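Local coordinates for extracellular haem-binding protein (Streptomyces reticuli, PDB 3FPW) that binds and degrades haem outside the cell and, as an oligomer, interacts with its cognate two-component sensor kinase, at the interface of chains A and B and the interface of chains A and C. Numbering follows the deposited sequence. Chains: chain A/B/C, Extracellular haem-binding protein.

Contact 1: the interface of chains A and B. Residues chain A 99-104, 113, 117; chain B 99-104, 113, 117.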
loop_
_atom_site.group_PDB
_atom_site.type_symbol
_atom_site.label_atom_id
_atom_site.label_comp_id
_atom_site.label_asym_id
_atom_site.label_seq_id
_atom_site.Cartn_x
_atom_site.Cartn_y
_atom_site.Cartn_z
ATOM N N THR A 99 12.895 12.012 -3.381
ATOM C CA THR A 99 14.220 11.415 -3.558
ATOM C C THR A 99 14.822 11.950 -4.839
ATOM O O THR A 99 14.179 11.927 -5.882
ATOM C CB THR A 99 14.140 9.890 -3.629
ATOM O OG1 THR A 99 13.592 9.405 -2.393
ATOM C CG2 THR A 99 15.514 9.271 -3.840
ATOM N N LEU A 100 16.050 12.445 -4.753
ATOM C CA LEU A 100 16.780 12.995 -5.902
ATOM C C LEU A 100 17.777 12.008 -6.493
ATOM O O LEU A 100 17.940 11.939 -7.710
ATOM C CB LEU A 100 17.570 14.234 -5.480
ATOM C CG LEU A 100 16.775 15.380 -4.867
ATOM C CD1 LEU A 100 17.740 16.551 -4.679
ATOM C CD2 LEU A 100 15.613 15.790 -5.746
ATOM N N VAL A 101 18.442 11.238 -5.629
ATOM C CA VAL A 101 19.443 10.263 -6.060
ATOM C C VAL A 101 19.379 9.048 -5.148
ATOM O O VAL A 101 19.256 9.202 -3.933
ATOM C CB VAL A 101 20.895 10.832 -5.941
ATOM C CG1 VAL A 101 21.945 9.727 -6.222
ATOM C CG2 VAL A 101 21.096 11.986 -6.889
ATOM N N THR A 102 19.465 7.860 -5.726
ATOM C CA THR A 102 19.766 6.653 -4.941
ATOM C C THR A 102 20.850 5.877 -5.624
ATOM O O THR A 102 20.921 5.825 -6.868
ATOM C CB THR A 102 18.553 5.712 -4.758
ATOM O OG1 THR A 102 18.074 5.268 -6.038
ATOM C CG2 THR A 102 17.454 6.408 -3.992
ATOM N N LEU A 103 21.697 5.246 -4.806
ATOM C CA LEU A 103 22.775 4.416 -5.324
ATOM C C LEU A 103 22.830 3.193 -4.435
ATOM O O LEU A 103 22.974 3.328 -3.209
ATOM C CB LEU A 103 24.095 5.158 -5.204
ATOM C CG LEU A 103 24.279 6.469 -5.967
ATOM C CD1 LEU A 103 25.668 7.036 -5.604
ATOM C CD2 LEU A 103 24.161 6.222 -7.463
ATOM N N ARG A 104 22.685 2.012 -5.026
ATOM C CA ARG A 104 22.760 0.781 -4.245
ATOM C C ARG A 104 24.162 0.174 -4.393
ATOM O O ARG A 104 24.503 -0.352 -5.451
ATOM C CB ARG A 104 21.701 -0.227 -4.728
ATOM C CG ARG A 104 21.618 -1.498 -3.836
ATOM C CD ARG A 104 20.770 -2.564 -4.471
ATOM N NE ARG A 104 19.412 -2.091 -4.691
ATOM C CZ ARG A 104 18.365 -2.403 -3.934
ATOM N NH1 ARG A 104 18.505 -3.239 -2.891
ATOM N NH2 ARG A 104 17.170 -1.887 -4.236
ATOM N N TYR A 113 18.419 -0.070 1.156
ATOM C CA TYR A 113 18.006 0.896 0.161
ATOM C C TYR A 113 16.919 1.808 0.720
ATOM O O TYR A 113 17.076 3.049 0.751
ATOM C CB TYR A 113 17.496 0.146 -1.068
ATOM C CG TYR A 113 17.196 1.024 -2.237
ATOM C CD1 TYR A 113 15.904 1.432 -2.475
ATOM C CD2 TYR A 113 18.202 1.420 -3.140
ATOM C CE1 TYR A 113 15.600 2.228 -3.549
ATOM C CE2 TYR A 113 17.888 2.209 -4.233
ATOM C CZ TYR A 113 16.583 2.615 -4.415
ATOM O OH TYR A 113 16.201 3.384 -5.483
ATOM N N GLU A 117 16.955 5.842 2.239
ATOM C CA GLU A 117 15.960 6.828 1.830
ATOM C C GLU A 117 15.252 7.452 3.018
ATOM O O GLU A 117 15.101 8.680 3.097
ATOM C CB GLU A 117 14.919 6.180 0.927
ATOM C CG GLU A 117 15.216 6.190 -0.526
ATOM C CD GLU A 117 13.953 5.897 -1.327
ATOM O OE1 GLU A 117 13.371 4.821 -1.075
ATOM O OE2 GLU A 117 13.531 6.737 -2.168
ATOM N N THR B 99 16.036 -1.772 -7.854
ATOM C CA THR B 99 16.565 -0.519 -8.397
ATOM C C THR B 99 17.983 -0.338 -7.900
ATOM O O THR B 99 18.240 -0.452 -6.708
ATOM C CB THR B 99 15.717 0.678 -7.966
ATOM O OG1 THR B 99 14.385 0.497 -8.472
ATOM C CG2 THR B 99 16.280 1.983 -8.508
ATOM N N LEU B 100 18.902 -0.073 -8.820
ATOM C CA LEU B 100 20.320 0.137 -8.506
ATOM C C LEU B 100 20.698 1.610 -8.448
ATOM O O LEU B 100 21.492 2.019 -7.603
ATOM C CB LEU B 100 21.198 -0.512 -9.576
ATOM C CG LEU B 100 21.010 -2.005 -9.806
ATOM C CD1 LEU B 100 22.092 -2.452 -10.790
ATOM C CD2 LEU B 100 21.114 -2.790 -8.517
ATOM N N VAL B 101 20.122 2.412 -9.347
ATOM C CA VAL B 101 20.412 3.843 -9.417
ATOM C C VAL B 101 19.146 4.588 -9.813
ATOM O O VAL B 101 18.422 4.134 -10.699
ATOM C CB VAL B 101 21.479 4.166 -10.515
ATOM C CG1 VAL B 101 21.632 5.697 -10.700
ATOM C CG2 VAL B 101 22.810 3.555 -10.162
ATOM N N THR B 102 18.887 5.715 -9.168
ATOM C CA THR B 102 17.911 6.683 -9.691
ATOM C C THR B 102 18.511 8.055 -9.662
ATOM O O THR B 102 19.280 8.404 -8.744
ATOM C CB THR B 102 16.589 6.726 -8.890
ATOM O OG1 THR B 102 16.850 7.094 -7.525
ATOM C CG2 THR B 102 15.886 5.393 -8.956
ATOM N N LEU B 103 18.144 8.856 -10.666
ATOM C CA LEU B 103 18.610 10.232 -10.748
ATOM C C LEU B 103 17.422 11.054 -11.197
ATOM O O LEU B 103 16.832 10.761 -12.249
ATOM C CB LEU B 103 19.698 10.342 -11.802
ATOM C CG LEU B 103 20.994 9.556 -11.614
ATOM C CD1 LEU B 103 21.875 9.792 -12.859
ATOM C CD2 LEU B 103 21.700 10.011 -10.346
ATOM N N ARG B 104 17.044 12.051 -10.402
ATOM C CA ARG B 104 15.928 12.913 -10.779
ATOM C C ARG B 104 16.477 14.211 -11.389
ATOM O O ARG B 104 17.023 15.050 -10.676
ATOM C CB ARG B 104 15.062 13.240 -9.549
ATOM C CG ARG B 104 13.767 14.023 -9.906
ATOM C CD ARG B 104 13.081 14.546 -8.675
ATOM N NE ARG B 104 12.707 13.460 -7.783
ATOM C CZ ARG B 104 11.479 12.967 -7.656
ATOM N NH1 ARG B 104 10.460 13.491 -8.358
ATOM N NH2 ARG B 104 11.271 11.954 -6.809
ATOM N N TYR B 113 9.707 10.025 -12.078
ATOM C CA TYR B 113 10.613 9.234 -11.275
ATOM C C TYR B 113 10.162 7.778 -11.237
ATOM O O TYR B 113 10.922 6.861 -11.624
ATOM C CB TYR B 113 10.656 9.819 -9.865
ATOM C CG TYR B 113 11.684 9.198 -8.979
ATOM C CD1 TYR B 113 11.323 8.205 -8.098
ATOM C CD2 TYR B 113 13.024 9.632 -8.987
ATOM C CE1 TYR B 113 12.246 7.628 -7.265
ATOM C CE2 TYR B 113 13.950 9.060 -8.131
ATOM C CZ TYR B 113 13.545 8.049 -7.285
ATOM O OH TYR B 113 14.405 7.449 -6.403
ATOM N N GLU B 117 11.496 4.229 -13.288
ATOM C CA GLU B 117 11.728 2.972 -12.582
ATOM C C GLU B 117 10.949 1.822 -13.194
ATOM O O GLU B 117 11.497 0.734 -13.426
ATOM C CB GLU B 117 11.327 3.109 -11.120
ATOM C CG GLU B 117 12.386 3.579 -10.193
ATOM C CD GLU B 117 11.995 3.288 -8.749
ATOM O OE1 GLU B 117 10.914 3.775 -8.356
ATOM O OE2 GLU B 117 12.732 2.559 -8.031
HETATM O O HOH W 1 13.765 3.878 -5.953
HETATM O O HOH W 2 13.583 5.802 -4.667
#
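A:Val101 and B:Leu103 run alongside each other in the same direction, with A:Val101 CG2 4.0 Å from B:Leu103 CD2; the two-fold axis repeats the pair with chains exchanged. They mark the apolar face of an antiparallel bridge between the two 99-104 strands of this HbpS-family protein, which joins the sheets of two subunits edge to edge. At the axis A:Thr102 and B:Thr102 exchange N-H to O bonds, each N-H meeting a carbonyl lone pair in plane. On the opposite face their hydroxyls, each OG1 flanked by both the backbone N and the carbonyl carbon (chi1 60°), meet obliquely, A:Thr102 OG1 2.7 Å from B:Thr102 OG1. Each also hydrogen-bonds to the tyrosine hydroxyl of its own chain, A:Tyr113 OH or B:Tyr113 OH, and A:Tyr113 OH passes on through water 1 to B:Glu117 OE2. That carboxylate oxygen takes the B:Thr99 hydroxyl on its anti lone pair, fixing B:Thr99 CG2 3.3 Å from A:Tyr113 OH. At the rim A:Arg104 N donates to B:Leu100 O at 2.8 Å. Its side chain, bent at chi3 (-60°), turns the guanidinium edge-on to B:Thr99 O, gripped by A:Arg104 NE at 2.9 Å and A:Arg104 NH2 at 3.1 Å. A:Tyr113 CB lies over the rim of one guanidinium face.

Contact 2: the interface of chains A and C. Residues chain A 63, 65, 69, 157-160, 187, 190; chain C 51-54, 58-59.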
loop_
_atom_site.group_PDB
_atom_site.type_symbol
_atom_site.label_atom_id
_atom_site.label_comp_id
_atom_site.label_asym_id
_atom_site.label_seq_id
_atom_site.Cartn_x
_atom_site.Cartn_y
_atom_site.Cartn_z
ATOM N N THR A 63 14.984 26.748 -2.596
ATOM C CA THR A 63 16.352 26.434 -3.014
ATOM C C THR A 63 16.607 24.933 -2.903
ATOM O O THR A 63 16.105 24.269 -1.984
ATOM C CB THR A 63 17.364 27.192 -2.142
ATOM O OG1 THR A 63 17.154 28.606 -2.308
ATOM C CG2 THR A 63 18.819 26.827 -2.519
ATOM N N LEU A 65 19.580 21.529 -3.981
ATOM C CA LEU A 65 20.760 20.983 -4.639
ATOM C C LEU A 65 20.397 20.696 -6.087
ATOM O O LEU A 65 19.283 20.223 -6.397
ATOM C CB LEU A 65 21.215 19.674 -3.979
ATOM C CG LEU A 65 21.680 19.675 -2.537
ATOM C CD1 LEU A 65 22.180 18.287 -2.168
ATOM C CD2 LEU A 65 22.773 20.707 -2.359
ATOM N N ALA A 69 25.028 18.252 -7.976
ATOM C CA ALA A 69 25.557 18.313 -6.601
ATOM C C ALA A 69 25.082 17.116 -5.787
ATOM O O ALA A 69 25.864 16.499 -5.050
ATOM C CB ALA A 69 25.099 19.592 -5.922
ATOM N N PRO A 157 21.767 16.373 7.462
ATOM C CA PRO A 157 21.206 17.416 6.605
ATOM C C PRO A 157 22.246 18.275 5.899
ATOM O O PRO A 157 23.409 18.376 6.318
ATOM C CB PRO A 157 20.413 18.284 7.588
ATOM C CG PRO A 157 21.204 18.172 8.865
ATOM C CD PRO A 157 21.678 16.727 8.893
ATOM N N VAL A 158 21.791 18.907 4.831
ATOM C CA VAL A 158 22.599 19.862 4.095
ATOM C C VAL A 158 21.756 21.106 3.997
ATOM O O VAL A 158 20.542 21.030 3.735
ATOM C CB VAL A 158 22.931 19.341 2.683
ATOM C CG1 VAL A 158 23.548 20.433 1.836
ATOM C CG2 VAL A 158 23.864 18.096 2.758
ATOM N N THR A 159 22.371 22.261 4.229
ATOM C CA THR A 159 21.609 23.492 4.227
ATOM C C THR A 159 22.062 24.445 3.147
ATOM O O THR A 159 23.090 24.244 2.506
ATOM C CB THR A 159 21.732 24.257 5.569
ATOM O OG1 THR A 159 23.111 24.576 5.792
ATOM C CG2 THR A 159 21.193 23.418 6.735
ATOM N N ALA A 160 21.256 25.479 2.952
ATOM C CA ALA A 160 21.603 26.623 2.119
ATOM C C ALA A 160 20.910 27.820 2.753
ATOM O O ALA A 160 19.726 27.764 3.047
ATOM C CB ALA A 160 21.124 26.402 0.675
ATOM N N ALA A 187 28.336 14.638 2.320
ATOM C CA ALA A 187 28.037 16.057 2.471
ATOM C C ALA A 187 29.277 16.936 2.356
ATOM O O ALA A 187 29.203 18.067 1.867
ATOM C CB ALA A 187 27.364 16.319 3.796
ATOM N N LEU A 190 30.393 19.064 -0.667
ATOM C CA LEU A 190 29.582 20.204 -1.078
ATOM C C LEU A 190 30.088 21.486 -0.420
ATOM O O LEU A 190 30.833 21.441 0.563
ATOM C CB LEU A 190 28.120 19.979 -0.691
ATOM C CG LEU A 190 27.478 18.728 -1.296
ATOM C CD1 LEU A 190 26.073 18.574 -0.728
ATOM C CD2 LEU A 190 27.423 18.854 -2.795
ATOM N N PRO C 51 25.220 20.319 9.832
ATOM C CA PRO C 51 24.993 20.476 8.390
ATOM C C PRO C 51 26.133 21.168 7.686
ATOM O O PRO C 51 26.557 22.257 8.052
ATOM C CB PRO C 51 23.735 21.238 8.154
ATOM N N VAL C 52 26.588 20.523 6.627
ATOM C CA VAL C 52 27.334 21.197 5.616
ATOM C C VAL C 52 26.406 22.215 4.971
ATOM O O VAL C 52 25.186 21.991 4.856
ATOM C CB VAL C 52 27.850 20.174 4.590
ATOM C CG1 VAL C 52 28.429 20.880 3.385
ATOM C CG2 VAL C 52 28.894 19.297 5.245
ATOM N N ALA C 53 26.969 23.352 4.578
ATOM C CA ALA C 53 26.214 24.321 3.819
ATOM C C ALA C 53 26.639 24.282 2.353
ATOM O O ALA C 53 27.806 24.475 2.022
ATOM C CB ALA C 53 26.411 25.712 4.398
ATOM N N ALA C 54 25.690 24.059 1.462
ATOM C CA ALA C 54 26.035 24.003 0.070
ATOM C C ALA C 54 26.152 25.411 -0.505
ATOM O O ALA C 54 25.620 26.392 0.045
ATOM C CB ALA C 54 25.058 23.151 -0.702
ATOM N N GLU C 58 26.259 24.777 -6.809
ATOM C CA GLU C 58 25.635 23.509 -6.393
ATOM C C GLU C 58 24.144 23.673 -6.106
ATOM O O GLU C 58 23.480 22.710 -5.720
ATOM C CB GLU C 58 26.323 22.969 -5.144
ATOM C CG GLU C 58 27.746 22.480 -5.406
ATOM C CD GLU C 58 28.561 22.375 -4.135
ATOM O OE1 GLU C 58 28.240 23.086 -3.157
ATOM O OE2 GLU C 58 29.548 21.601 -4.130
ATOM N N LEU C 59 23.637 24.891 -6.251
ATOM C CA LEU C 59 22.259 25.196 -5.857
ATOM C C LEU C 59 21.458 25.671 -7.057
ATOM O O LEU C 59 22.011 26.262 -7.998
ATOM C CB LEU C 59 22.219 26.269 -4.764
ATOM C CG LEU C 59 22.930 25.919 -3.443
ATOM C CD1 LEU C 59 22.936 27.127 -2.517
ATOM C CD2 LEU C 59 22.221 24.757 -2.769
HETATM O O HOH W 3 25.113 24.793 7.818
#
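Two short stretches of chain C, 51-54 and 58-59, lie against chain A, the first adding a parallel strand beside 155-160 in an intersubunit beta-sheet extension, the second pairing C:Leu59 antiparallel with A:Leu65 of strand 59-65. The backbone register is set at A:Thr159: its N donates to C:Val52 O at 2.9 Å and its carbonyl accepts from C:Ala54 N, both bonds running nearly along the C=O axes. Packing is close on the face towards the chain A helices. C:Val52 straddles the end of helix 176-187, CG2 resting 3.6 Å from A:Ala187 CB while CG1, anti to the backbone N (chi1 170°), turns to the A:Ala187 carbonyl. C:Ala54 CB presses on A:Leu65 CD2 at 3.7 Å. Beyond it, both methyls of C:Leu59 face the A:Ala160 methyl, C:Leu59 CD1 the nearer at 3.7 Å from A:Ala160 CB. C:Glu58 lays CB on A:Ala69 CB and extends past CG, crossing A:Leu190 obliquely so that C:Glu58 OE2 lies 3.4 Å from A:Leu190 CA. An alanine here would keep the CB contact but is likely to loosen the packing around A:Leu190 by losing the carboxylate end. The other face has fewer carbon contacts and takes in a water. A:Thr159 CG2 touches C:Pro51 CB of an incompletely modelled ring, while A:Thr159 OG1 makes at most a weak hydrogen bond to C:Val52 O. Water 3 bridges the chains, 2.9 Å from A:Thr159 OG1 and 2.9 Å from C:Pro51 O.

Contact 3: the interface of chains A and B. Residues chain A 78, 103-106; chain B 66-67, 71.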
loop_
_atom_site.group_PDB
_atom_site.type_symbol
_atom_site.label_atom_id
_atom_site.label_comp_id
_atom_site.label_asym_id
_atom_site.label_seq_id
_atom_site.Cartn_x
_atom_site.Cartn_y
_atom_site.Cartn_z
ATOM N N VAL A 78 29.353 6.800 -1.129
ATOM C CA VAL A 78 29.659 5.431 -1.542
ATOM C C VAL A 78 31.168 5.211 -1.546
ATOM O O VAL A 78 31.667 4.203 -1.044
ATOM C CB VAL A 78 29.078 5.093 -2.934
ATOM C CG1 VAL A 78 29.624 3.740 -3.429
ATOM C CG2 VAL A 78 27.570 5.067 -2.873
ATOM N N LEU A 103 21.697 5.246 -4.806
ATOM C CA LEU A 103 22.775 4.416 -5.324
ATOM C C LEU A 103 22.830 3.193 -4.435
ATOM O O LEU A 103 22.974 3.328 -3.209
ATOM C CB LEU A 103 24.095 5.158 -5.204
ATOM C CG LEU A 103 24.279 6.469 -5.967
ATOM C CD1 LEU A 103 25.668 7.036 -5.604
ATOM C CD2 LEU A 103 24.161 6.222 -7.463
ATOM N N ARG A 104 22.685 2.012 -5.026
ATOM C CA ARG A 104 22.760 0.781 -4.245
ATOM C C ARG A 104 24.162 0.174 -4.393
ATOM O O ARG A 104 24.503 -0.352 -5.451
ATOM C CB ARG A 104 21.701 -0.227 -4.728
ATOM C CG ARG A 104 21.618 -1.498 -3.836
ATOM C CD ARG A 104 20.770 -2.564 -4.471
ATOM N NE ARG A 104 19.412 -2.091 -4.691
ATOM C CZ ARG A 104 18.365 -2.403 -3.934
ATOM N NH1 ARG A 104 18.505 -3.239 -2.891
ATOM N NH2 ARG A 104 17.170 -1.887 -4.236
ATOM N N GLY A 105 24.957 0.242 -3.331
ATOM C CA GLY A 105 26.300 -0.344 -3.359
ATOM C C GLY A 105 26.356 -1.824 -3.684
ATOM O O GLY A 105 25.477 -2.595 -3.316
ATOM N N ASP A 106 27.427 -2.239 -4.361
ATOM C CA ASP A 106 27.635 -3.661 -4.607
ATOM C C ASP A 106 27.658 -4.397 -3.277
ATOM O O ASP A 106 28.405 -4.017 -2.384
ATOM C CB ASP A 106 28.972 -3.887 -5.328
ATOM C CG ASP A 106 29.073 -3.150 -6.685
ATOM O OD1 ASP A 106 28.039 -2.893 -7.332
ATOM O OD2 ASP A 106 30.209 -2.842 -7.113
ATOM N N THR B 66 27.997 -3.522 -12.166
ATOM C CA THR B 66 28.495 -2.922 -10.954
ATOM C C THR B 66 27.768 -1.607 -10.724
ATOM O O THR B 66 27.235 -1.000 -11.669
ATOM C CB THR B 66 30.001 -2.630 -11.080
ATOM O OG1 THR B 66 30.227 -1.688 -12.136
ATOM C CG2 THR B 66 30.793 -3.938 -11.351
ATOM N N LEU B 67 27.713 -1.161 -9.472
ATOM C CA LEU B 67 27.203 0.189 -9.213
ATOM C C LEU B 67 27.912 1.228 -10.080
ATOM O O LEU B 67 27.262 2.123 -10.635
ATOM C CB LEU B 67 27.314 0.567 -7.744
ATOM C CG LEU B 67 26.794 1.991 -7.460
ATOM C CD1 LEU B 67 25.317 2.191 -7.887
ATOM C CD2 LEU B 67 26.965 2.322 -5.996
ATOM N N THR B 71 25.808 3.548 -12.600
ATOM C CA THR B 71 25.880 4.994 -12.408
ATOM C C THR B 71 26.355 5.712 -13.665
ATOM O O THR B 71 25.785 6.731 -14.056
ATOM C CB THR B 71 26.825 5.337 -11.247
ATOM O OG1 THR B 71 26.330 4.715 -10.051
ATOM C CG2 THR B 71 26.910 6.863 -11.047
#
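Where the extended backbone of A:Arg104 runs out of strand 99-104 through A:Gly105 to A:Asp106, it passes the first turn of helix 67-83 of chain B, which opens at B:Leu67. A:Asp106 appears to act as a cap for that helix from the neighbouring subunit: with CG beside its backbone N (chi1 -59°), the carboxylate crosses obliquely to B:Leu67 and offers the syn lone pair of OD1 to the amide. The bond is nearly straight, 163° at the hydrogen, with B:Leu67 N 2.8 Å from A:Asp106 OD1. A negative charge here would probably be stabilised by the positive end of the helix dipole. The same leucine turns its side chain to chain A. Its CG stands anti to the backbone N (chi1 179°), which sends the fork over the departing strand: B:Leu67 CD1 lies against the A:Arg104 carbonyl, 3.6 Å from A:Arg104 O. The apolar contact falls to B:Leu67 CD2, which settles 3.8 Å from A:Gly105 CA and meets A:Val78 tip to tip, 4.0 Å from A:Val78 CG1. One turn along, B:Thr71 lies roughly perpendicular to A:Leu103, its hydroxyl oxygen OG1 3.7 Å from A:Leu103 CD2. The hydroxyl donates back within its own helix, B:Thr71 OG1 to B:Leu67 O at 2.8 Å, from above the carbonyl plane. In the fold, the start of one subunit's helix 67-83 thus sits over the end of its partner's strand 99-104, with that partner's own helix 67-83 supplying A:Val78 alongside.

Contacts 1 and 3 belong to one two-fold interface between chains A and B; the centres of their C-alpha atoms lie about 10 Å apart, and they share A:Leu103 and A:Arg104. Strand 99-104 thus pairs with its twin in contact 1 and continues to meet a helix start in contact 3. Contact 2 joins chain A to chain C, its C-alpha centre about 18 Å from that of contact 1 and 22 Å from that of contact 3. Helix 67-83 of chain A nevertheless contributes to both interfaces, through A:Ala69 and A:Val78. Two distinct two-fold interfaces probably contribute to the deposited octamer, the kind of assembly that sensor-kinase interaction requires.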